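PDB 5M6G: beta-glucosidase from Saccharopolyspora erythraea D, which probably hydrolyses terminal, non-reducing beta-D-glucosyl residues to release beta-D-glucose, as a magnesium-binding member of glycosyl hydrolase family 3. Local coordinates for residues T304-S309 with I336-M341; V226-K231 with R269-V274; P262-I267 with K298-F303; L120-I125 with T375-L380; I450-S455 with Y503-G508. All blocks are in the same frame, centred on the assembly; numbering follows the deposited sequence.

Interaction 1: residues T304-S309 with I336-M341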
# COMPACT_ATOMS: atom_id res chain seq x y z
N THR A 304 -14.80 15.83 4.56
CA THR A 304 -15.97 15.93 3.68
C THR A 304 -15.97 14.90 2.56
O THR A 304 -16.83 14.97 1.67
CB THR A 304 -16.05 17.33 3.06
OG1 THR A 304 -14.93 17.54 2.19
CG2 THR A 304 -16.08 18.40 4.12
N GLY A 305 -15.03 13.96 2.58
CA GLY A 305 -14.87 13.03 1.49
C GLY A 305 -15.63 11.74 1.70
O GLY A 305 -16.56 11.65 2.50
N LEU A 306 -15.18 10.70 0.99
CA LEU A 306 -15.88 9.43 0.93
C LEU A 306 -15.26 8.46 1.93
O LEU A 306 -14.09 8.10 1.78
CB LEU A 306 -15.78 8.87 -0.50
CG LEU A 306 -16.64 7.72 -1.03
CD1 LEU A 306 -16.42 7.63 -2.54
CD2 LEU A 306 -16.29 6.40 -0.35
N VAL A 307 -16.04 8.02 2.92
CA VAL A 307 -15.57 7.02 3.88
C VAL A 307 -15.97 5.64 3.37
O VAL A 307 -17.16 5.34 3.21
CB VAL A 307 -16.14 7.27 5.28
CG1 VAL A 307 -15.65 6.20 6.24
CG2 VAL A 307 -15.76 8.66 5.75
N VAL A 308 -14.98 4.79 3.11
CA VAL A 308 -15.22 3.46 2.57
C VAL A 308 -14.83 2.41 3.60
O VAL A 308 -13.86 2.60 4.36
CB VAL A 308 -14.48 3.26 1.23
CG1 VAL A 308 -12.97 3.34 1.43
CG2 VAL A 308 -14.88 1.94 0.56
N SER A 309 -15.59 1.32 3.66
CA SER A 309 -15.24 0.20 4.53
C SER A 309 -14.06 -0.59 3.95
O SER A 309 -13.69 -0.45 2.78
CB SER A 309 -16.44 -0.74 4.71
OG SER A 309 -16.52 -1.70 3.67
N ILE A 336 -20.07 5.24 7.86
CA ILE A 336 -19.41 4.80 6.64
C ILE A 336 -20.32 5.03 5.44
O ILE A 336 -21.53 4.81 5.50
CB ILE A 336 -19.00 3.32 6.77
CG1 ILE A 336 -17.95 3.18 7.89
CG2 ILE A 336 -18.43 2.76 5.45
CD1 ILE A 336 -17.47 1.76 8.11
N ASP A 337 -19.73 5.48 4.33
CA ASP A 337 -20.50 5.88 3.15
C ASP A 337 -20.61 4.79 2.09
O ASP A 337 -21.66 4.68 1.44
CB ASP A 337 -19.86 7.11 2.50
CG ASP A 337 -19.73 8.26 3.47
OD1 ASP A 337 -20.73 8.61 4.13
OD2 ASP A 337 -18.61 8.80 3.59
N MET A 338 -19.55 4.02 1.87
CA MET A 338 -19.53 3.02 0.82
C MET A 338 -19.00 1.71 1.40
O MET A 338 -18.09 1.72 2.22
CB MET A 338 -18.65 3.47 -0.36
CG MET A 338 -18.51 2.43 -1.46
SD MET A 338 -17.72 3.09 -2.93
CE MET A 338 -19.10 3.95 -3.70
N PHE A 339 -19.58 0.60 0.96
CA PHE A 339 -19.31 -0.68 1.59
C PHE A 339 -18.67 -1.63 0.59
O PHE A 339 -19.27 -1.96 -0.44
CB PHE A 339 -20.58 -1.24 2.22
CG PHE A 339 -21.02 -0.41 3.37
CD1 PHE A 339 -21.73 0.77 3.16
CD2 PHE A 339 -20.61 -0.72 4.66
CE1 PHE A 339 -22.08 1.58 4.22
CE2 PHE A 339 -20.96 0.07 5.72
CZ PHE A 339 -21.69 1.22 5.50
N MET A 340 -17.44 -2.02 0.89
CA MET A 340 -16.63 -2.86 0.02
C MET A 340 -16.94 -4.31 0.32
O MET A 340 -16.76 -4.76 1.46
CB MET A 340 -15.15 -2.56 0.24
CG MET A 340 -14.20 -3.32 -0.67
SD MET A 340 -12.49 -3.12 -0.11
CE MET A 340 -12.28 -1.36 -0.25
N MET A 341 -17.41 -5.05 -0.68
CA MET A 341 -17.87 -6.42 -0.44
C MET A 341 -17.42 -7.33 -1.57
O MET A 341 -17.32 -6.91 -2.73
CB MET A 341 -19.40 -6.46 -0.27
CG MET A 341 -20.18 -6.00 -1.50
SD MET A 341 -21.92 -5.73 -1.04
CE MET A 341 -21.80 -4.22 -0.06
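Backbone hydrogen bonds link Val307 and Ser309 to Asp337 and Met338. Val307 O accepts two N-H groups, that of Asp337 N at 2.8 Å and that of Met338 N at 3.0 Å, while Ser309 N gives a bond to Met338 O (2.9 Å). Val308 and Met338 thereby form a single beta bridge. Two further bonds draw on side chains. Asp337 OD2 receives the N-H of Val307 N on its anti lone pair at 2.8 Å. Ser309 OG, turned between its own backbone N and carbonyl carbon (chi1 86°), accepts from Met340 N at 2.9 Å. Apolar contacts flank the bonds: Leu306 CD2 rests 3.8 Å from Met338 CB, and the side chains of Val307 and Ile336 cross at about a right angle, with CG1 against CG1. Met340 belongs to the sorbitol pocket, and its CE lies near Val308 CG2. The other carboxylate oxygen, Asp337 OD1, forms salt bridges with Lys298 and Arg365. Strand 306-308 also pairs with strand 273-276, and strand 339-341 with strand 68-71, so the bridge joins two parallel sheets of the TIM-barrel wall, with helix 363-379 packed against Leu306 and Asp337.

Interaction 2: residues V226-K231 with R269-V274; sequences VMATAK and RGVGSV. With SOR (sorbitol), chain L.
Met227 holds CG anti to its backbone N (chi1 -177°) and bends at its last torsion (chi3 69°), which lays the thioether against Gly272, with SD 3.8 Å from Gly272 C, and carries CE on to the CB of Ser273. Gly272 has no side chain, and the methionine CG passes directly beside its CA. Val271 likewise sets CG2 anti to the backbone N (chi1 of CG1 71°). This methyl reaches over the start of the other strand, 3.6 Å from Ala230 N and 4.2 Å from the CB of Ala228. Beyond it the backbones pair: Ala230 N donates to Ser273 O at 3.0 Å, whereas the bond from Ser273 N to Ala228 O is weak. The strands run parallel, with Thr229 opposite Ser273 and Ala230 opposite Val274, as neighbours in a beta-alpha-beta crossover of the TIM barrel. The crossover comes back through helix 261-268, whose end is closed by a Schellman motif at Gly270. Thr229 and Ser273 put their side chains on the same face, CG2 of the threonine 3.8 Å from Ser273 OG. The polar ends have other partners: Thr229 OG1 bonds to Ser177 and Trp176, and Ser273 OG to Leu306 O. On the opposite face Ala230 CB meets Val274 CG2, backed by Phe263 and Ala266. Past the paired residues, Lys231 runs extended beyond CG into the ligand pocket, where NZ donates to sorbitol O1 at 2.6 Å and also to Phe178 O; Asp129 forms a long, weak ion pair with it.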
# COMPACT_ATOMS: atom_id res chain seq x y z
N VAL A 226 -6.00 10.76 -9.70
CA VAL A 226 -6.55 9.51 -9.19
C VAL A 226 -6.86 9.73 -7.72
O VAL A 226 -6.03 10.28 -6.98
CB VAL A 226 -5.56 8.34 -9.39
CG1 VAL A 226 -5.90 7.17 -8.48
CG2 VAL A 226 -5.52 7.92 -10.87
N MET A 227 -8.05 9.32 -7.29
CA MET A 227 -8.42 9.55 -5.90
C MET A 227 -7.57 8.68 -4.98
O MET A 227 -7.34 7.50 -5.26
CB MET A 227 -9.90 9.28 -5.66
CG MET A 227 -10.34 9.59 -4.23
SD MET A 227 -12.13 9.73 -4.04
CE MET A 227 -12.64 8.04 -4.28
N ALA A 228 -7.08 9.29 -3.91
CA ALA A 228 -6.27 8.59 -2.91
C ALA A 228 -7.14 8.22 -1.71
O ALA A 228 -8.24 8.76 -1.52
CB ALA A 228 -5.08 9.44 -2.47
N THR A 229 -6.63 7.27 -0.91
CA THR A 229 -7.35 6.73 0.24
C THR A 229 -6.41 6.71 1.44
O THR A 229 -5.46 5.93 1.45
CB THR A 229 -7.88 5.32 -0.04
OG1 THR A 229 -8.53 5.28 -1.32
CG2 THR A 229 -8.85 4.90 1.04
N ALA A 230 -6.68 7.52 2.45
CA ALA A 230 -5.95 7.38 3.71
C ALA A 230 -6.50 6.16 4.44
O ALA A 230 -7.70 6.08 4.71
CB ALA A 230 -6.07 8.64 4.56
N LYS A 231 -5.62 5.19 4.74
CA LYS A 231 -6.04 3.96 5.42
C LYS A 231 -4.99 3.50 6.44
O LYS A 231 -3.83 3.90 6.35
CB LYS A 231 -6.30 2.84 4.39
CG LYS A 231 -5.04 2.28 3.72
CD LYS A 231 -5.40 1.33 2.56
CE LYS A 231 -4.15 0.53 2.09
NZ LYS A 231 -4.51 -0.44 1.01
N ARG A 269 -4.34 17.80 2.94
CA ARG A 269 -3.93 17.72 1.54
C ARG A 269 -5.09 17.44 0.61
O ARG A 269 -4.89 17.41 -0.61
CB ARG A 269 -2.86 16.65 1.36
CG ARG A 269 -1.52 17.05 1.93
CD ARG A 269 -0.52 15.91 1.80
NE ARG A 269 0.77 16.25 2.38
CZ ARG A 269 1.71 16.92 1.73
NH1 ARG A 269 1.50 17.31 0.48
NH2 ARG A 269 2.86 17.20 2.33
N GLY A 270 -6.30 17.23 1.14
CA GLY A 270 -7.46 17.02 0.30
C GLY A 270 -7.76 15.58 -0.06
O GLY A 270 -8.43 15.35 -1.06
N VAL A 271 -7.29 14.62 0.74
CA VAL A 271 -7.51 13.21 0.42
C VAL A 271 -8.99 12.97 0.17
O VAL A 271 -9.85 13.44 0.92
CB VAL A 271 -6.95 12.31 1.55
CG1 VAL A 271 -7.80 12.40 2.83
CG2 VAL A 271 -6.82 10.88 1.07
N GLY A 272 -9.30 12.27 -0.92
CA GLY A 272 -10.69 12.12 -1.32
C GLY A 272 -11.45 11.07 -0.55
O GLY A 272 -12.68 11.16 -0.40
N SER A 273 -10.74 10.07 -0.03
CA SER A 273 -11.35 8.92 0.61
C SER A 273 -10.57 8.55 1.86
O SER A 273 -9.36 8.78 1.94
CB SER A 273 -11.40 7.71 -0.34
OG SER A 273 -12.11 6.64 0.25
N VAL A 274 -11.27 7.98 2.84
CA VAL A 274 -10.66 7.37 4.02
C VAL A 274 -11.25 5.97 4.16
O VAL A 274 -12.47 5.80 4.08
CB VAL A 274 -10.90 8.19 5.30
CG1 VAL A 274 -10.51 7.40 6.52
CG2 VAL A 274 -10.12 9.51 5.25
C1 SOR L . -6.67 -2.89 2.52
C2 SOR L . -6.93 -3.25 1.07
C3 SOR L . -7.87 -4.45 1.02
C4 SOR L . -7.89 -5.08 -0.37
C5 SOR L . -8.34 -6.55 -0.37
C6 SOR L . -7.97 -7.16 -1.71
O1 SOR L . -5.46 -2.20 2.65
O2 SOR L . -7.52 -2.15 0.40
O3 SOR L . -9.17 -4.02 1.36
O4 SOR L . -8.74 -4.33 -1.22
O5 SOR L . -7.73 -7.28 0.69
O6 SOR L . -7.98 -8.57 -1.64

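Interaction 3: residues P262-I267 with K298-F303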
# COMPACT_ATOMS: atom_id res chain seq x y z
N PRO A 262 -1.45 11.45 11.06
CA PRO A 262 -1.34 11.26 9.60
C PRO A 262 -2.67 11.40 8.87
O PRO A 262 -2.69 11.84 7.72
CB PRO A 262 -0.77 9.85 9.47
CG PRO A 262 0.03 9.67 10.72
CD PRO A 262 -0.86 10.31 11.77
N PHE A 263 -3.78 11.04 9.52
CA PHE A 263 -5.08 11.29 8.90
C PHE A 263 -5.37 12.78 8.79
O PHE A 263 -5.88 13.24 7.76
CB PHE A 263 -6.17 10.56 9.67
CG PHE A 263 -6.16 9.08 9.45
CD1 PHE A 263 -6.69 8.54 8.28
CD2 PHE A 263 -5.54 8.24 10.37
CE1 PHE A 263 -6.64 7.17 8.05
CE2 PHE A 263 -5.48 6.87 10.16
CZ PHE A 263 -6.03 6.33 8.99
N ARG A 264 -5.05 13.55 9.83
CA ARG A 264 -5.24 14.99 9.78
C ARG A 264 -4.48 15.61 8.62
O ARG A 264 -5.01 16.44 7.87
CB ARG A 264 -4.80 15.62 11.11
CG ARG A 264 -5.46 16.93 11.47
CD ARG A 264 -4.88 17.52 12.76
NE ARG A 264 -5.18 16.73 13.96
CZ ARG A 264 -6.28 16.88 14.68
NH1 ARG A 264 -7.18 17.78 14.32
NH2 ARG A 264 -6.48 16.13 15.76
N GLU A 265 -3.20 15.22 8.45
CA GLU A 265 -2.40 15.73 7.35
C GLU A 265 -2.96 15.31 5.99
O GLU A 265 -2.94 16.10 5.04
CB GLU A 265 -0.95 15.25 7.48
CG GLU A 265 -0.05 16.21 8.23
CD GLU A 265 0.11 17.53 7.50
OE1 GLU A 265 0.79 17.54 6.45
OE2 GLU A 265 -0.45 18.54 7.98
N ALA A 266 -3.41 14.07 5.87
CA ALA A 266 -3.95 13.63 4.59
C ALA A 266 -5.20 14.42 4.25
O ALA A 266 -5.40 14.82 3.10
CB ALA A 266 -4.25 12.13 4.62
N ILE A 267 -6.03 14.70 5.25
CA ILE A 267 -7.23 15.51 5.04
C ILE A 267 -6.86 16.93 4.63
O ILE A 267 -7.45 17.50 3.71
CB ILE A 267 -8.10 15.48 6.31
CG1 ILE A 267 -8.68 14.08 6.51
CG2 ILE A 267 -9.20 16.54 6.25
CD1 ILE A 267 -9.27 13.85 7.89
N LYS A 298 -15.50 12.68 10.55
CA LYS A 298 -16.35 13.59 9.80
C LYS A 298 -16.57 14.90 10.56
O LYS A 298 -16.58 15.98 9.96
CB LYS A 298 -17.68 12.93 9.48
CG LYS A 298 -17.60 11.90 8.36
CD LYS A 298 -18.98 11.37 7.99
CE LYS A 298 -18.91 10.44 6.79
NZ LYS A 298 -20.29 9.98 6.39
N GLY A 299 -16.72 14.82 11.87
CA GLY A 299 -17.09 16.00 12.64
C GLY A 299 -15.88 16.83 13.02
O GLY A 299 -15.63 17.88 12.43
N GLU A 300 -15.11 16.33 13.99
CA GLU A 300 -14.01 17.11 14.54
C GLU A 300 -12.95 17.42 13.49
O GLU A 300 -12.47 18.55 13.40
CB GLU A 300 -13.40 16.38 15.73
CG GLU A 300 -12.25 17.14 16.35
CD GLU A 300 -11.51 16.36 17.40
OE1 GLU A 300 -12.15 15.53 18.09
OE2 GLU A 300 -10.29 16.57 17.52
N LEU A 301 -12.56 16.41 12.69
CA LEU A 301 -11.58 16.62 11.64
C LEU A 301 -12.19 17.22 10.38
O LEU A 301 -11.45 17.56 9.45
CB LEU A 301 -10.87 15.30 11.28
CG LEU A 301 -10.07 14.64 12.41
CD1 LEU A 301 -9.17 13.50 11.90
CD2 LEU A 301 -9.26 15.67 13.15
N GLY A 302 -13.52 17.34 10.33
CA GLY A 302 -14.18 17.97 9.19
C GLY A 302 -13.95 17.29 7.86
O GLY A 302 -13.91 17.97 6.83
N PHE A 303 -13.80 15.97 7.84
CA PHE A 303 -13.58 15.25 6.59
C PHE A 303 -14.86 15.24 5.76
O PHE A 303 -15.88 14.69 6.19
CB PHE A 303 -13.13 13.82 6.87
CG PHE A 303 -12.92 13.01 5.63
CD1 PHE A 303 -12.00 13.42 4.68
CD2 PHE A 303 -13.62 11.83 5.43
CE1 PHE A 303 -11.79 12.67 3.51
CE2 PHE A 303 -13.41 11.07 4.28
CZ PHE A 303 -12.49 11.49 3.32
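Arg264 and Leu301 cross at about a right angle, with the leucine methyl CD2 set over one face of the guanidinium. The approach is close, 3.2 Å from Leu301 CD2 to Arg264 NH1, and the same methyl lies 3.6 Å from Arg264 CZ. A bend at chi3 (-67°) turns the arginine end across the leucine. Glu300 comes instead to the edge of the guanidinium, near its plane; the 4.2 Å between Arg264 NH2 and Glu300 OE2 is beyond a salt bridge, though the opposite charges may still attract. The glutamate has a true salt-bridge partner in Arg256. Ile267 meets both apolar residues of the other segment crosswise. Its CD1 reaches in beside Leu301 CB and Phe303 CB, 4.0 Å from each, while Ile267 CG1 approaches Phe303 CD1 at 3.8 Å, obliquely to the ring. Phe303 keeps CG anti to its backbone N (chi1 179°), which carries the ring inward from the chain. No hydrogen bond spans the two segments, so this is side-chain packing, partly open to solvent at the Arg264 and Glu300 end. The contact joins two outer helices of the TIM barrel, helix 261-268 and the end of helix 290-300, where Gly302 turns the chain with positive phi. Leu297 touches both Ile267 and Phe303. The Phe303 ring touches Val271, just ahead of strand 273-276, and Val274 within it; strand 306-308, soon after Phe303, is that strand's sheet neighbour.

Interaction 4: residues L120-I125 with T375-L380; sequences LGIPLI and TKKFEL
The loop leading into strand 125-128 of the TIM barrel packs on the last turn of helix 363-379, with Ile122, Pro123 and Ile125 meeting Lys377 and Leu380. Lys377 carries most of the contact. Its chain runs extended beyond CG, and this stretches the ammonium across the loop until NZ donates to Pro123 O at 2.8 Å, with the donor tilted 17° from the carbonyl plane. The same nitrogen bonds to Gln66 OE1 and Gly86 O, so three oxygens surround the buried amine, which probably offsets the cost of burying its charge. Apolar atoms flank the chain: Ile122 CG2 lies beside the tip, 3.7 Å from Lys377 NZ, the two side chains crossing at about a right angle, and Ile125 CG2, which sits between the backbone N and the carbonyl carbon of its residue, touches Lys377 CE at 3.8 Å. The other branch of Ile125 has CG1 anti to the backbone N (chi1 -167°), and this extends CD1 to Leu380, where the two CD1 methyls of Ile125 and Leu380 meet tip to tip at 3.5 Å, a tight fit. Lys376, one residue before Lys377, leaves in another direction and forms a salt bridge within the helix, from NZ to Glu379 OE1 at 2.7 Å. Ile125 also lies beside Asp175, a magnesium ligand. Gly86 and Gln66 stand just ahead of strands 87-90 and 68-71, and this gathering is consistent with the end of a TIM barrel where the strands begin, remote from the sugar pocket.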
# COMPACT_ATOMS: atom_id res chain seq x y z
N LEU A 120 -30.34 6.98 -15.10
CA LEU A 120 -29.65 8.22 -14.75
C LEU A 120 -28.25 8.29 -15.34
O LEU A 120 -27.71 9.40 -15.45
CB LEU A 120 -29.56 8.38 -13.22
CG LEU A 120 -30.92 8.53 -12.54
CD1 LEU A 120 -30.75 8.49 -11.02
CD2 LEU A 120 -31.55 9.83 -12.96
N GLY A 121 -27.67 7.16 -15.73
CA GLY A 121 -26.35 7.18 -16.34
C GLY A 121 -25.25 7.63 -15.40
O GLY A 121 -24.29 8.26 -15.85
N ILE A 122 -25.38 7.34 -14.11
CA ILE A 122 -24.34 7.68 -13.13
C ILE A 122 -23.11 6.84 -13.41
O ILE A 122 -23.17 5.60 -13.32
CB ILE A 122 -24.82 7.46 -11.69
CG1 ILE A 122 -26.00 8.38 -11.36
CG2 ILE A 122 -23.65 7.68 -10.72
CD1 ILE A 122 -26.55 8.16 -9.96
N PRO A 123 -21.97 7.44 -13.72
CA PRO A 123 -20.80 6.63 -14.06
C PRO A 123 -20.28 5.89 -12.84
O PRO A 123 -20.45 6.32 -11.69
CB PRO A 123 -19.78 7.66 -14.57
CG PRO A 123 -20.20 8.94 -13.94
CD PRO A 123 -21.68 8.88 -13.74
N LEU A 124 -19.69 4.74 -13.11
CA LEU A 124 -19.05 3.93 -12.08
C LEU A 124 -17.74 4.58 -11.64
O LEU A 124 -17.06 5.25 -12.42
CB LEU A 124 -18.78 2.54 -12.64
CG LEU A 124 -18.64 1.35 -11.72
CD1 LEU A 124 -19.97 1.08 -11.05
CD2 LEU A 124 -18.22 0.17 -12.57
N ILE A 125 -17.38 4.36 -10.38
CA ILE A 125 -16.02 4.63 -9.90
C ILE A 125 -15.38 3.28 -9.60
O ILE A 125 -16.01 2.39 -9.02
CB ILE A 125 -16.02 5.57 -8.68
CG1 ILE A 125 -14.61 6.11 -8.38
CG2 ILE A 125 -16.62 4.91 -7.43
CD1 ILE A 125 -14.59 7.17 -7.29
N THR A 375 -20.28 13.52 -4.99
CA THR A 375 -19.39 14.67 -5.09
C THR A 375 -18.04 14.27 -5.67
O THR A 375 -17.52 14.93 -6.58
CB THR A 375 -19.22 15.33 -3.72
OG1 THR A 375 -20.46 15.97 -3.36
CG2 THR A 375 -18.12 16.39 -3.74
N LYS A 376 -17.48 13.15 -5.19
CA LYS A 376 -16.19 12.70 -5.70
C LYS A 376 -16.29 12.24 -7.15
O LYS A 376 -15.36 12.47 -7.94
CB LYS A 376 -15.65 11.59 -4.80
CG LYS A 376 -15.23 12.12 -3.42
CD LYS A 376 -13.97 12.98 -3.57
CE LYS A 376 -13.72 13.88 -2.35
NZ LYS A 376 -14.70 15.02 -2.23
N LYS A 377 -17.40 11.61 -7.53
CA LYS A 377 -17.58 11.25 -8.94
C LYS A 377 -17.60 12.49 -9.83
O LYS A 377 -16.98 12.50 -10.90
CB LYS A 377 -18.85 10.43 -9.11
CG LYS A 377 -18.77 9.04 -8.49
CD LYS A 377 -20.01 8.20 -8.82
CE LYS A 377 -19.83 6.75 -8.42
NZ LYS A 377 -20.95 5.90 -8.93
N PHE A 378 -18.30 13.55 -9.42
CA PHE A 378 -18.29 14.78 -10.22
C PHE A 378 -16.91 15.43 -10.23
O PHE A 378 -16.43 15.89 -11.28
CB PHE A 378 -19.31 15.79 -9.70
CG PHE A 378 -20.72 15.47 -10.10
CD1 PHE A 378 -21.16 15.71 -11.39
CD2 PHE A 378 -21.61 14.94 -9.17
CE1 PHE A 378 -22.47 15.41 -11.77
CE2 PHE A 378 -22.92 14.65 -9.53
CZ PHE A 378 -23.34 14.88 -10.85
N GLU A 379 -16.25 15.49 -9.07
CA GLU A 379 -14.93 16.10 -9.01
C GLU A 379 -13.94 15.34 -9.88
O GLU A 379 -13.10 15.94 -10.54
CB GLU A 379 -14.45 16.16 -7.56
CG GLU A 379 -15.21 17.20 -6.72
CD GLU A 379 -14.90 17.11 -5.22
OE1 GLU A 379 -14.48 16.03 -4.74
OE2 GLU A 379 -15.11 18.12 -4.52
N LEU A 380 -14.05 14.01 -9.91
CA LEU A 380 -13.15 13.21 -10.73
C LEU A 380 -13.40 13.38 -12.21
O LEU A 380 -12.64 12.83 -13.01
CB LEU A 380 -13.27 11.73 -10.35
CG LEU A 380 -12.49 11.36 -9.09
CD1 LEU A 380 -12.94 10.02 -8.57
CD2 LEU A 380 -10.99 11.35 -9.41

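Interaction 5: residues I450-S455 with Y503-G508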
# COMPACT_ATOMS: atom_id res chain seq x y z
N ILE A 450 1.38 -8.18 -8.35
CA ILE A 450 0.55 -9.02 -9.21
C ILE A 450 -0.53 -9.71 -8.41
O ILE A 450 -1.71 -9.38 -8.54
CB ILE A 450 1.37 -10.05 -10.00
CG1 ILE A 450 2.53 -9.37 -10.73
CG2 ILE A 450 0.45 -10.75 -11.00
CD1 ILE A 450 2.10 -8.22 -11.60
N SER A 451 -0.14 -10.69 -7.59
CA SER A 451 -1.07 -11.35 -6.67
C SER A 451 -1.19 -10.56 -5.37
O SER A 451 -0.49 -9.58 -5.13
CB SER A 451 -0.60 -12.77 -6.37
OG SER A 451 0.59 -12.72 -5.60
N TRP A 452 -2.11 -11.02 -4.51
CA TRP A 452 -2.34 -10.38 -3.22
C TRP A 452 -1.17 -10.60 -2.26
O TRP A 452 -0.58 -9.65 -1.73
CB TRP A 452 -3.64 -10.93 -2.62
CG TRP A 452 -3.91 -10.53 -1.20
CD1 TRP A 452 -3.75 -9.30 -0.64
CD2 TRP A 452 -4.39 -11.39 -0.16
NE1 TRP A 452 -4.11 -9.33 0.69
CE2 TRP A 452 -4.50 -10.61 1.01
CE3 TRP A 452 -4.73 -12.75 -0.10
CZ2 TRP A 452 -4.95 -11.13 2.22
CZ3 TRP A 452 -5.18 -13.26 1.11
CH2 TRP A 452 -5.28 -12.46 2.25
N GLN A 453 -0.82 -11.86 -2.02
CA GLN A 453 0.28 -12.18 -1.11
C GLN A 453 1.65 -11.91 -1.71
O GLN A 453 2.65 -11.97 -0.98
CB GLN A 453 0.20 -13.65 -0.70
CG GLN A 453 -0.95 -13.97 0.21
CD GLN A 453 -0.80 -13.29 1.55
OE1 GLN A 453 0.26 -13.36 2.18
NE2 GLN A 453 -1.84 -12.60 1.98
N GLY A 454 1.72 -11.62 -3.01
CA GLY A 454 2.98 -11.70 -3.72
C GLY A 454 3.40 -13.15 -3.88
O GLY A 454 2.75 -14.08 -3.41
N SER A 455 4.53 -13.35 -4.57
CA SER A 455 5.06 -14.69 -4.77
C SER A 455 6.51 -14.58 -5.22
O SER A 455 6.96 -13.52 -5.65
CB SER A 455 4.24 -15.49 -5.78
OG SER A 455 4.31 -14.88 -7.05
N TYR A 503 4.48 -11.58 1.57
CA TYR A 503 3.28 -11.81 2.36
C TYR A 503 2.45 -10.53 2.36
O TYR A 503 2.94 -9.45 2.01
CB TYR A 503 3.61 -12.22 3.79
CG TYR A 503 4.57 -11.25 4.45
CD1 TYR A 503 4.10 -10.08 5.04
CD2 TYR A 503 5.94 -11.50 4.46
CE1 TYR A 503 4.97 -9.18 5.63
CE2 TYR A 503 6.82 -10.61 5.05
CZ TYR A 503 6.33 -9.45 5.63
OH TYR A 503 7.20 -8.56 6.21
N ALA A 504 1.21 -10.64 2.82
CA ALA A 504 0.36 -9.47 3.00
C ALA A 504 -0.63 -9.74 4.12
O ALA A 504 -1.11 -10.86 4.29
CB ALA A 504 -0.40 -9.09 1.72
N GLU A 505 -0.95 -8.68 4.86
CA GLU A 505 -1.98 -8.67 5.93
C GLU A 505 -1.66 -9.77 6.94
O GLU A 505 -0.47 -9.99 7.25
CB GLU A 505 -3.37 -8.76 5.31
CG GLU A 505 -3.62 -7.79 4.17
CD GLU A 505 -5.07 -7.77 3.71
OE1 GLU A 505 -5.97 -7.89 4.57
OE2 GLU A 505 -5.31 -7.64 2.49
N PHE A 506 -2.67 -10.47 7.45
CA PHE A 506 -2.50 -11.38 8.58
C PHE A 506 -1.56 -12.53 8.26
O PHE A 506 -0.95 -13.09 9.18
CB PHE A 506 -3.87 -11.90 9.04
CG PHE A 506 -4.69 -12.48 7.92
CD1 PHE A 506 -5.51 -11.67 7.16
CD2 PHE A 506 -4.63 -13.84 7.63
CE1 PHE A 506 -6.27 -12.20 6.12
CE2 PHE A 506 -5.38 -14.38 6.60
CZ PHE A 506 -6.20 -13.57 5.84
N GLU A 507 -1.44 -12.92 6.99
CA GLU A 507 -0.50 -13.99 6.64
C GLU A 507 0.94 -13.63 7.00
O GLU A 507 1.78 -14.53 7.12
CB GLU A 507 -0.60 -14.34 5.15
CG GLU A 507 -1.96 -14.83 4.72
CD GLU A 507 -2.22 -16.26 5.13
OE1 GLU A 507 -1.40 -16.85 5.86
OE2 GLU A 507 -3.26 -16.82 4.71
N GLY A 508 1.23 -12.35 7.18
CA GLY A 508 2.56 -11.92 7.55
C GLY A 508 2.79 -11.66 9.01
O GLY A 508 3.89 -11.23 9.38
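The Trp452 indole has the amide of Gln453 over one face, with NE2 3.2 Å above its plane and offset to the rim, while Glu505 and Phe506 stand at its edge. The indole nitrogen Trp452 NE1 donates to Glu505 OE2 at 2.7 Å. That bond is bent (137° at the hydrogen) and reaches the oxygen from above the carboxylate plane, the ring and carboxylate planes being 77° apart. At the far end of the indole, Trp452 CH2 touches Phe506 CZ at 3.9 Å, the rings oblique to each other. Gln453, its chain bent at chi2 (-66°), turns its amide to the backbone of Ala504 and bonds it twice: OE1 accepts from Ala504 N at 3.0 Å, and NE2 donates to Ala504 O at 3.0 Å. The Gln453 oxygen OE1 also presses on Glu507 CB (3.2 Å). Glu505 lines the sorbitol pocket, with a weak hydrogen bond between its OE2 and sorbitol O5, and Trp448, another pocket residue, meets Trp452 edge-to-face. Both segments are loops of the C-terminal domain: 450-455 runs between helices 441-445 and 465-472, and 503-508 follows strand 493-499 of the six-stranded sheet and precedes helix 518-528.

In the fold
From the N terminus, interaction 4 opens first, at 120-125, and closes only at 375-380, so interactions 1, 2 and 3 are all nested inside its long loop. Within it, interaction 2 brings 226-231 and 269-274 together, and interaction 3 crosses it, starting at 262-267 before interaction 2 has closed and ending at 298-303. Interaction 1 follows directly, closing a short loop between 304-309 and 336-341. Interactions 1 and 2 share a parallel sheet, which interaction 3 backs with helices, while interaction 4 ties helix 363-379 to the loop leading into strand 125-128. Interaction 5 comes later, in the C-terminal domain, and touches none of the other four.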